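Local coordinates for protein L-Ala-D/L-Glu Epimerase (Escherichia coli, PDB 1JPD) that is a bacterial epimerase of the enolase superfamily, built from an N-terminal alpha+beta domain and a C-terminal barrel of beta/alpha units, at residues L199-L204 / H221-C226; E245-K250 / Q270-M275; E259-A264 / L290-Q295. One frame throughout, in Å; residues are numbered along the deposited sequence.

Interaction 1 (L199-L204 / H221-C226); sequences LGVAML and HPLPIC
Leu204 and Ile225 face each other as a parallel bridge pair, and the main chain of Leu204 makes both of the hydrogen bonds between 199-204 and 221-226. Its N donates to Pro224 O at 3.0 Å, and its O accepts from Cys226 N at 2.7 Å. Both bonds thus reach the residues flanking Ile225, the usual parallel register. A proline suits position 224, where only its carbonyl is called on for this pairing. Two CA-H...O contacts follow the same path, from Met203 to Pro224 O and from Ile225 to Leu204 O.

The strands 203-205 and 225-227 are neighbours in the barrel of the C-terminal domain, so one face of the pair looks toward the surrounding helices and the other toward the barrel interior. Gly200 leads into the first strand: its positive phi (72°) closes helix 189-198 with a Schellman motif, a backbone turn well suited to a residue without a side chain.

Apolar contacts divide between the two faces. On the helix side, Leu223 has CG between its backbone N and carbonyl carbon (chi1 75°), and its CD1 meets Val201 CG1 at 3.6 Å and Leu204 CB at 4.0 Å; the Val201 and Leu223 side chains cross obliquely. Leu204 CD2 approaches Ile225 CD1 at 4.2 Å, and Cys193 of helix 189-198 lies against Leu204 and Leu223. On the interior side, the flexible thioether of Met203 bends at chi2 and chi3, and its SD lies 3.7 Å from Cys226 CB; Met246 of strand 246-249 touches both residues.

Interaction 2 (E245-K250 / Q270-M275); sequences EMVNIK and QGFSLM
Val247 and Leu274 lie side by side on one face of the strand pair, pointing the same way, with Val247 CG2 3.7 Å from Leu274 CD2. The other methyl of Val247, CG1, approaches Phe272 CD2 at 3.9 Å, the two side chains crossing at about a right angle. Ile249 slants across the end of Leu274, CD1 to CD1 at 4.1 Å. Helix 257-269 lies over Ile249 and Leu274, helix 237-240 over Val247 and Phe272, so apolar residues suit this face.

On the opposite face Met246, Asn248 and Met275 meet. Met275 has CG anti to its backbone N (chi1 -177°) and runs extended, at a slant to both neighbours: its CB lies 3.8 Å from Met246 SD, and its SD 3.5 Å from Asn248 ND2. That amide N donates to Glu205 OE2, giving a polar group a partner inside the barrel.

Between the two faces the backbones bond in parallel register: Ser273 N to Glu245 O (2.9 Å), Val247 N to Ser273 O (3.2 Å), a weak bond from Met275 N to Val247 O, and Ile249 N to Met275 O (2.9 Å). Adjacent parallel strands joined through an intervening helix form the beta-alpha-beta crossover from which a TIM barrel is built.

Interaction 3 (E259-A264 / L290-Q295); sequences EALALA and LPLVPQ
Leu292 meets Ala260, Leu261 and Ala264 because its CG stands anti to its own carbonyl carbon (chi1 -66°), directing the side chain at the helix. CD1 lies anti at chi2 (166°), which sets that methyl against Ala260 CB at 3.6 Å; CD2, the other branch, meets Leu261 CD2 at the same distance and Ala264 CB at 4.1 Å, the two leucines meeting at a slant. The small Ala260 and Ala264, one helical turn apart, let the larger leucine come close to the helix.

Gln295 shares the chi1 setting of Leu292 and stays extended beyond CG, bringing its amide to Ala264: OE1 lies 3.5 Å from Ala264 CB, a van der Waals contact. The same amide makes the polar link. Its NE2 donates to a water at 3.0 Å, and that water donates to Leu261 O at 2.8 Å, so a long polar side chain suits this partly exposed edge.

Segment 290-295 is coiled as 3-10 turns, with Gln295 N bonded to Leu292 O, and the three-residue spacing sets Leu292 and Gln295 on the side facing the helix. Leu292 also rests on Ile249 and Leu276 of the barrel strands. Here helix 257-269 packs against the 3-10 segment that precedes strand 298-299, in the helical layer outside the strands of a beta/alpha barrel.

Overall arrangement
All three contacts are buried and belong to the barrel domain. Interactions 1 and 2 each pair neighbouring parallel strands, and strands 225-227 and 246-249 join them in one sheet; Glu245 OE2 ties them further, probably accepting from both Ile225 N and His221 ND1. Both rest on backbone hydrogen bonds, with apolar residues on the helix side and methionines toward the interior. Interaction 3 lies one layer farther out, about 10 Å from interaction 2 between centres. It joins a helix to a 3-10 segment through methyl packing and a water bridge; of its touching residues only Leu261 and Gln295, which share that water, are partly exposed. Leu274 CD1 against Ala264 CB connects these two layers, whereas interactions 1 and 3 do not touch.

Interaction 1 (L199-L204 / H221-C226)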
loop_
_atom_site.group_PDB
_atom_site.type_symbol
_atom_site.label_atom_id
_atom_site.label_comp_id
_atom_site.label_asym_id
_atom_site.label_seq_id
_atom_site.Cartn_x
_atom_site.Cartn_y
_atom_site.Cartn_z
ATOM N N LEU A 199 18.249 -18.356 -1.975
ATOM C CA LEU A 199 16.965 -18.946 -2.353
ATOM C C LEU A 199 16.239 -18.170 -3.445
ATOM O O LEU A 199 15.081 -18.468 -3.786
ATOM C CB LEU A 199 16.068 -19.064 -1.118
ATOM C CG LEU A 199 16.634 -19.987 -0.032
ATOM C CD1 LEU A 199 15.693 -20.053 1.163
ATOM C CD2 LEU A 199 16.844 -21.376 -0.621
ATOM N N GLY A 200 16.919 -17.168 -3.991
ATOM C CA GLY A 200 16.336 -16.369 -5.051
ATOM C C GLY A 200 15.227 -15.424 -4.624
ATOM O O GLY A 200 14.399 -15.046 -5.453
ATOM N N VAL A 201 15.196 -15.042 -3.347
ATOM C CA VAL A 201 14.172 -14.119 -2.870
ATOM C C VAL A 201 14.372 -12.788 -3.593
ATOM O O VAL A 201 15.443 -12.190 -3.521
ATOM C CB VAL A 201 14.273 -13.897 -1.344
ATOM C CG1 VAL A 201 13.282 -12.825 -0.907
ATOM C CG2 VAL A 201 13.995 -15.205 -0.611
ATOM N N ALA A 202 13.339 -12.332 -4.288
ATOM C CA ALA A 202 13.411 -11.088 -5.043
ATOM C C ALA A 202 13.563 -9.833 -4.193
ATOM O O ALA A 202 14.231 -8.880 -4.607
ATOM C CB ALA A 202 12.182 -10.952 -5.934
ATOM N N MET A 203 12.953 -9.821 -3.009
ATOM C CA MET A 203 13.028 -8.642 -2.158
ATOM C C MET A 203 12.682 -8.903 -0.691
ATOM O O MET A 203 11.861 -9.761 -0.382
ATOM C CB MET A 203 12.110 -7.564 -2.745
ATOM C CG MET A 203 11.954 -6.309 -1.915
ATOM S SD MET A 203 10.714 -6.506 -0.603
ATOM C CE MET A 203 9.175 -6.166 -1.526
ATOM N N LEU A 204 13.338 -8.165 0.200
ATOM C CA LEU A 204 13.117 -8.257 1.642
ATOM C C LEU A 204 12.535 -6.915 2.098
ATOM O O LEU A 204 13.121 -5.856 1.852
ATOM C CB LEU A 204 14.434 -8.515 2.369
ATOM C CG LEU A 204 14.383 -8.365 3.894
ATOM C CD1 LEU A 204 13.444 -9.417 4.505
ATOM C CD2 LEU A 204 15.792 -8.504 4.449
ATOM N N HIS A 221 23.950 -5.101 0.557
ATOM C CA HIS A 221 22.716 -5.869 0.445
ATOM C C HIS A 221 22.762 -6.931 -0.643
ATOM O O HIS A 221 23.003 -6.629 -1.808
ATOM C CB HIS A 221 21.535 -4.919 0.193
ATOM C CG HIS A 221 21.332 -3.906 1.278
ATOM N ND1 HIS A 221 20.384 -2.911 1.201
ATOM C CD2 HIS A 221 21.961 -3.736 2.466
ATOM C CE1 HIS A 221 20.438 -2.170 2.293
ATOM N NE2 HIS A 221 21.386 -2.650 3.077
ATOM N N PRO A 222 22.542 -8.199 -0.268
ATOM C CA PRO A 222 22.551 -9.309 -1.226
ATOM C C PRO A 222 21.277 -9.364 -2.075
ATOM O O PRO A 222 21.237 -10.045 -3.099
ATOM C CB PRO A 222 22.724 -10.538 -0.331
ATOM C CG PRO A 222 22.058 -10.134 0.927
ATOM C CD PRO A 222 22.544 -8.712 1.112
ATOM N N LEU A 223 20.231 -8.670 -1.628
ATOM C CA LEU A 223 18.971 -8.609 -2.375
ATOM C C LEU A 223 18.381 -7.249 -2.089
ATOM O O LEU A 223 18.743 -6.600 -1.106
ATOM C CB LEU A 223 17.976 -9.694 -1.941
ATOM C CG LEU A 223 17.223 -9.547 -0.614
ATOM C CD1 LEU A 223 16.130 -10.609 -0.532
ATOM C CD2 LEU A 223 18.186 -9.677 0.548
ATOM N N PRO A 224 17.476 -6.785 -2.951
ATOM C CA PRO A 224 16.878 -5.473 -2.709
ATOM C C PRO A 224 16.155 -5.500 -1.364
ATOM O O PRO A 224 15.513 -6.503 -1.016
ATOM C CB PRO A 224 15.903 -5.313 -3.877
ATOM C CG PRO A 224 16.477 -6.213 -4.951
ATOM C CD PRO A 224 16.917 -7.412 -4.160
ATOM N N ILE A 225 16.275 -4.417 -0.603
ATOM C CA ILE A 225 15.610 -4.322 0.692
ATOM C C ILE A 225 14.657 -3.130 0.618
ATOM O O ILE A 225 15.074 -2.008 0.329
ATOM C CB ILE A 225 16.646 -4.172 1.842
ATOM C CG1 ILE A 225 17.532 -5.425 1.892
ATOM C CG2 ILE A 225 15.933 -3.990 3.179
ATOM C CD1 ILE A 225 18.435 -5.526 3.111
ATOM N N CYS A 226 13.373 -3.383 0.869
ATOM C CA CYS A 226 12.338 -2.342 0.766
ATOM C C CYS A 226 11.893 -1.640 2.042
ATOM O O CYS A 226 11.723 -2.261 3.091
ATOM C CB CYS A 226 11.090 -2.917 0.081
ATOM S SG CYS A 226 9.883 -1.676 -0.447
#

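Interaction 2 (E245-K250 / Q270-M275)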
loop_
_atom_site.group_PDB
_atom_site.type_symbol
_atom_site.label_atom_id
_atom_site.label_comp_id
_atom_site.label_asym_id
_atom_site.label_seq_id
_atom_site.Cartn_x
_atom_site.Cartn_y
_atom_site.Cartn_z
ATOM N N GLU A 245 16.782 -0.162 -1.151
ATOM C CA GLU A 245 16.843 -0.126 -2.600
ATOM C C GLU A 245 15.460 0.182 -3.153
ATOM O O GLU A 245 15.329 0.738 -4.245
ATOM C CB GLU A 245 17.320 -1.470 -3.156
ATOM C CG GLU A 245 18.814 -1.685 -3.057
ATOM C CD GLU A 245 19.276 -2.065 -1.665
ATOM O OE1 GLU A 245 20.422 -1.712 -1.314
ATOM O OE2 GLU A 245 18.508 -2.730 -0.929
ATOM N N MET A 246 14.431 -0.165 -2.380
ATOM C CA MET A 246 13.036 0.029 -2.791
ATOM C C MET A 246 12.177 0.705 -1.716
ATOM O O MET A 246 12.468 0.605 -0.523
ATOM C CB MET A 246 12.433 -1.341 -3.137
ATOM C CG MET A 246 11.012 -1.332 -3.672
ATOM S SD MET A 246 10.440 -3.039 -3.914
ATOM C CE MET A 246 11.530 -3.549 -5.276
ATOM N N VAL A 247 11.123 1.395 -2.144
ATOM C CA VAL A 247 10.208 2.049 -1.214
ATOM C C VAL A 247 8.808 1.517 -1.476
ATOM O O VAL A 247 8.422 1.326 -2.626
ATOM C CB VAL A 247 10.191 3.590 -1.392
ATOM C CG1 VAL A 247 11.570 4.164 -1.129
ATOM C CG2 VAL A 247 9.725 3.954 -2.791
ATOM N N ASN A 248 8.056 1.253 -0.414
ATOM C CA ASN A 248 6.688 0.757 -0.551
ATOM C C ASN A 248 5.745 1.960 -0.443
ATOM O O ASN A 248 5.577 2.530 0.636
ATOM C CB ASN A 248 6.388 -0.249 0.563
ATOM C CG ASN A 248 4.995 -0.844 0.462
ATOM O OD1 ASN A 248 4.026 -0.141 0.178
ATOM N ND2 ASN A 248 4.884 -2.141 0.715
ATOM N N ILE A 249 5.144 2.350 -1.560
ATOM C CA ILE A 249 4.228 3.492 -1.589
ATOM C C ILE A 249 2.799 3.106 -1.209
ATOM O O ILE A 249 2.232 2.168 -1.770
ATOM C CB ILE A 249 4.177 4.137 -3.002
ATOM C CG1 ILE A 249 5.562 4.649 -3.395
ATOM C CG2 ILE A 249 3.158 5.278 -3.021
ATOM C CD1 ILE A 249 5.662 5.090 -4.850
ATOM N N LYS A 250 2.228 3.835 -0.253
ATOM C CA LYS A 250 0.849 3.618 0.192
ATOM C C LYS A 250 0.191 4.977 0.311
ATOM O O LYS A 250 0.738 5.885 0.951
ATOM C CB LYS A 250 0.805 2.918 1.543
ATOM C CG LYS A 250 1.227 1.479 1.488
ATOM C CD LYS A 250 1.037 0.804 2.828
ATOM C CE LYS A 250 1.529 -0.616 2.765
ATOM N NZ LYS A 250 1.290 -1.343 4.031
ATOM N N GLN A 270 16.007 9.138 -7.931
ATOM C CA GLN A 270 17.114 8.918 -7.006
ATOM C C GLN A 270 17.618 7.485 -6.982
ATOM O O GLN A 270 18.404 7.115 -6.109
ATOM C CB GLN A 270 16.731 9.358 -5.597
ATOM C CG GLN A 270 16.579 10.854 -5.471
ATOM C CD GLN A 270 16.440 11.308 -4.036
ATOM O OE1 GLN A 270 17.227 10.919 -3.170
ATOM N NE2 GLN A 270 15.446 12.151 -3.777
ATOM N N GLY A 271 17.157 6.678 -7.931
ATOM C CA GLY A 271 17.619 5.303 -8.018
ATOM C C GLY A 271 16.858 4.248 -7.245
ATOM O O GLY A 271 17.293 3.096 -7.176
ATOM N N PHE A 272 15.724 4.623 -6.665
ATOM C CA PHE A 272 14.928 3.669 -5.906
ATOM C C PHE A 272 13.970 2.908 -6.813
ATOM O O PHE A 272 13.473 3.452 -7.798
ATOM C CB PHE A 272 14.087 4.374 -4.831
ATOM C CG PHE A 272 14.887 5.022 -3.734
ATOM C CD1 PHE A 272 15.253 6.363 -3.818
ATOM C CD2 PHE A 272 15.227 4.306 -2.592
ATOM C CE1 PHE A 272 15.940 6.982 -2.773
ATOM C CE2 PHE A 272 15.914 4.916 -1.544
ATOM C CZ PHE A 272 16.271 6.258 -1.634
ATOM N N SER A 273 13.721 1.643 -6.483
ATOM C CA SER A 273 12.755 0.846 -7.231
ATOM C C SER A 273 11.445 1.066 -6.467
ATOM O O SER A 273 11.468 1.446 -5.294
ATOM C CB SER A 273 13.154 -0.639 -7.249
ATOM O OG SER A 273 13.657 -1.069 -5.998
ATOM N N LEU A 274 10.307 0.848 -7.111
ATOM C CA LEU A 274 9.037 1.091 -6.436
ATOM C C LEU A 274 8.167 -0.129 -6.225
ATOM O O LEU A 274 8.249 -1.114 -6.953
ATOM C CB LEU A 274 8.210 2.128 -7.209
ATOM C CG LEU A 274 8.847 3.449 -7.640
ATOM C CD1 LEU A 274 7.785 4.302 -8.311
ATOM C CD2 LEU A 274 9.445 4.166 -6.438
ATOM N N MET A 275 7.318 -0.034 -5.214
ATOM C CA MET A 275 6.367 -1.080 -4.892
ATOM C C MET A 275 5.091 -0.332 -4.514
ATOM O O MET A 275 5.163 0.760 -3.960
ATOM C CB MET A 275 6.857 -1.906 -3.714
ATOM C CG MET A 275 5.938 -3.053 -3.399
ATOM S SD MET A 275 6.404 -3.913 -1.898
ATOM C CE MET A 275 4.937 -4.875 -1.661
#

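Interaction 3 (E259-A264 / L290-Q295)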
loop_
_atom_site.group_PDB
_atom_site.type_symbol
_atom_site.label_atom_id
_atom_site.label_comp_id
_atom_site.label_asym_id
_atom_site.label_seq_id
_atom_site.Cartn_x
_atom_site.Cartn_y
_atom_site.Cartn_z
ATOM N N GLU A 259 0.655 13.045 -3.861
ATOM C CA GLU A 259 1.986 12.871 -3.294
ATOM C C GLU A 259 2.563 11.531 -3.738
ATOM O O GLU A 259 3.757 11.425 -4.008
ATOM C CB GLU A 259 1.936 12.940 -1.767
ATOM C CG GLU A 259 3.295 12.840 -1.081
ATOM C CD GLU A 259 4.239 13.976 -1.456
ATOM O OE1 GLU A 259 3.740 15.052 -1.843
ATOM O OE2 GLU A 259 5.476 13.800 -1.347
ATOM N N ALA A 260 1.716 10.513 -3.822
ATOM C CA ALA A 260 2.178 9.198 -4.252
ATOM C C ALA A 260 2.846 9.322 -5.623
ATOM O O ALA A 260 3.953 8.823 -5.823
ATOM C CB ALA A 260 1.007 8.217 -4.316
ATOM N N LEU A 261 2.174 9.996 -6.559
ATOM C CA LEU A 261 2.708 10.194 -7.907
ATOM C C LEU A 261 4.044 10.933 -7.885
ATOM O O LEU A 261 5.005 10.522 -8.540
ATOM C CB LEU A 261 1.704 10.969 -8.776
ATOM C CG LEU A 261 0.449 10.194 -9.214
ATOM C CD1 LEU A 261 -0.592 11.136 -9.786
ATOM C CD2 LEU A 261 0.841 9.134 -10.229
ATOM N N ALA A 262 4.106 12.023 -7.133
ATOM C CA ALA A 262 5.334 12.798 -7.038
ATOM C C ALA A 262 6.429 11.981 -6.358
ATOM O O ALA A 262 7.617 12.176 -6.622
ATOM C CB ALA A 262 5.082 14.081 -6.259
ATOM N N LEU A 263 6.024 11.067 -5.480
ATOM C CA LEU A 263 6.975 10.228 -4.770
ATOM C C LEU A 263 7.552 9.212 -5.734
ATOM O O LEU A 263 8.751 8.956 -5.718
ATOM C CB LEU A 263 6.301 9.520 -3.587
ATOM C CG LEU A 263 7.109 8.476 -2.804
ATOM C CD1 LEU A 263 8.468 9.022 -2.430
ATOM C CD2 LEU A 263 6.340 8.071 -1.563
ATOM N N ALA A 264 6.697 8.642 -6.578
ATOM C CA ALA A 264 7.127 7.653 -7.565
ATOM C C ALA A 264 8.180 8.276 -8.475
ATOM O O ALA A 264 9.273 7.733 -8.646
ATOM C CB ALA A 264 5.932 7.180 -8.390
ATOM N N LEU A 290 -4.497 2.529 -8.425
ATOM C CA LEU A 290 -4.158 1.946 -9.722
ATOM C C LEU A 290 -3.255 2.752 -10.658
ATOM O O LEU A 290 -2.335 2.199 -11.259
ATOM C CB LEU A 290 -5.435 1.539 -10.450
ATOM C CG LEU A 290 -6.127 0.388 -9.720
ATOM C CD1 LEU A 290 -7.487 0.110 -10.352
ATOM C CD2 LEU A 290 -5.233 -0.849 -9.756
ATOM N N PRO A 291 -3.491 4.063 -10.788
ATOM C CA PRO A 291 -2.650 4.873 -11.676
ATOM C C PRO A 291 -1.147 4.635 -11.517
ATOM O O PRO A 291 -0.379 4.880 -12.445
ATOM C CB PRO A 291 -3.052 6.299 -11.314
ATOM C CG PRO A 291 -4.497 6.152 -10.992
ATOM C CD PRO A 291 -4.517 4.897 -10.139
ATOM N N LEU A 292 -0.731 4.160 -10.347
ATOM C CA LEU A 292 0.685 3.902 -10.080
ATOM C C LEU A 292 1.186 2.539 -10.569
ATOM O O LEU A 292 2.383 2.351 -10.769
ATOM C CB LEU A 292 0.965 4.018 -8.573
ATOM C CG LEU A 292 0.812 5.391 -7.915
ATOM C CD1 LEU A 292 0.793 5.248 -6.410
ATOM C CD2 LEU A 292 1.951 6.291 -8.346
ATOM N N VAL A 293 0.271 1.595 -10.763
ATOM C CA VAL A 293 0.632 0.244 -11.182
ATOM C C VAL A 293 1.689 0.104 -12.280
ATOM O O VAL A 293 2.634 -0.670 -12.134
ATOM C CB VAL A 293 -0.620 -0.560 -11.595
ATOM C CG1 VAL A 293 -0.206 -1.934 -12.100
ATOM C CG2 VAL A 293 -1.560 -0.711 -10.401
ATOM N N PRO A 294 1.548 0.841 -13.396
ATOM C CA PRO A 294 2.556 0.711 -14.453
ATOM C C PRO A 294 3.963 1.159 -14.054
ATOM O O PRO A 294 4.917 0.929 -14.795
ATOM C CB PRO A 294 1.972 1.548 -15.590
ATOM C CG PRO A 294 1.199 2.591 -14.870
ATOM C CD PRO A 294 0.501 1.797 -13.789
ATOM N N GLN A 295 4.104 1.780 -12.886
ATOM C CA GLN A 295 5.420 2.236 -12.435
ATOM C C GLN A 295 6.101 1.350 -11.400
ATOM O O GLN A 295 7.276 1.559 -11.091
ATOM C CB GLN A 295 5.341 3.638 -11.835
ATOM C CG GLN A 295 5.035 4.732 -12.810
ATOM C CD GLN A 295 5.297 6.095 -12.220
ATOM O OE1 GLN A 295 6.418 6.399 -11.806
ATOM N NE2 GLN A 295 4.264 6.930 -12.178
HETATM O O HOH W 1 4.325 9.725 -11.102
#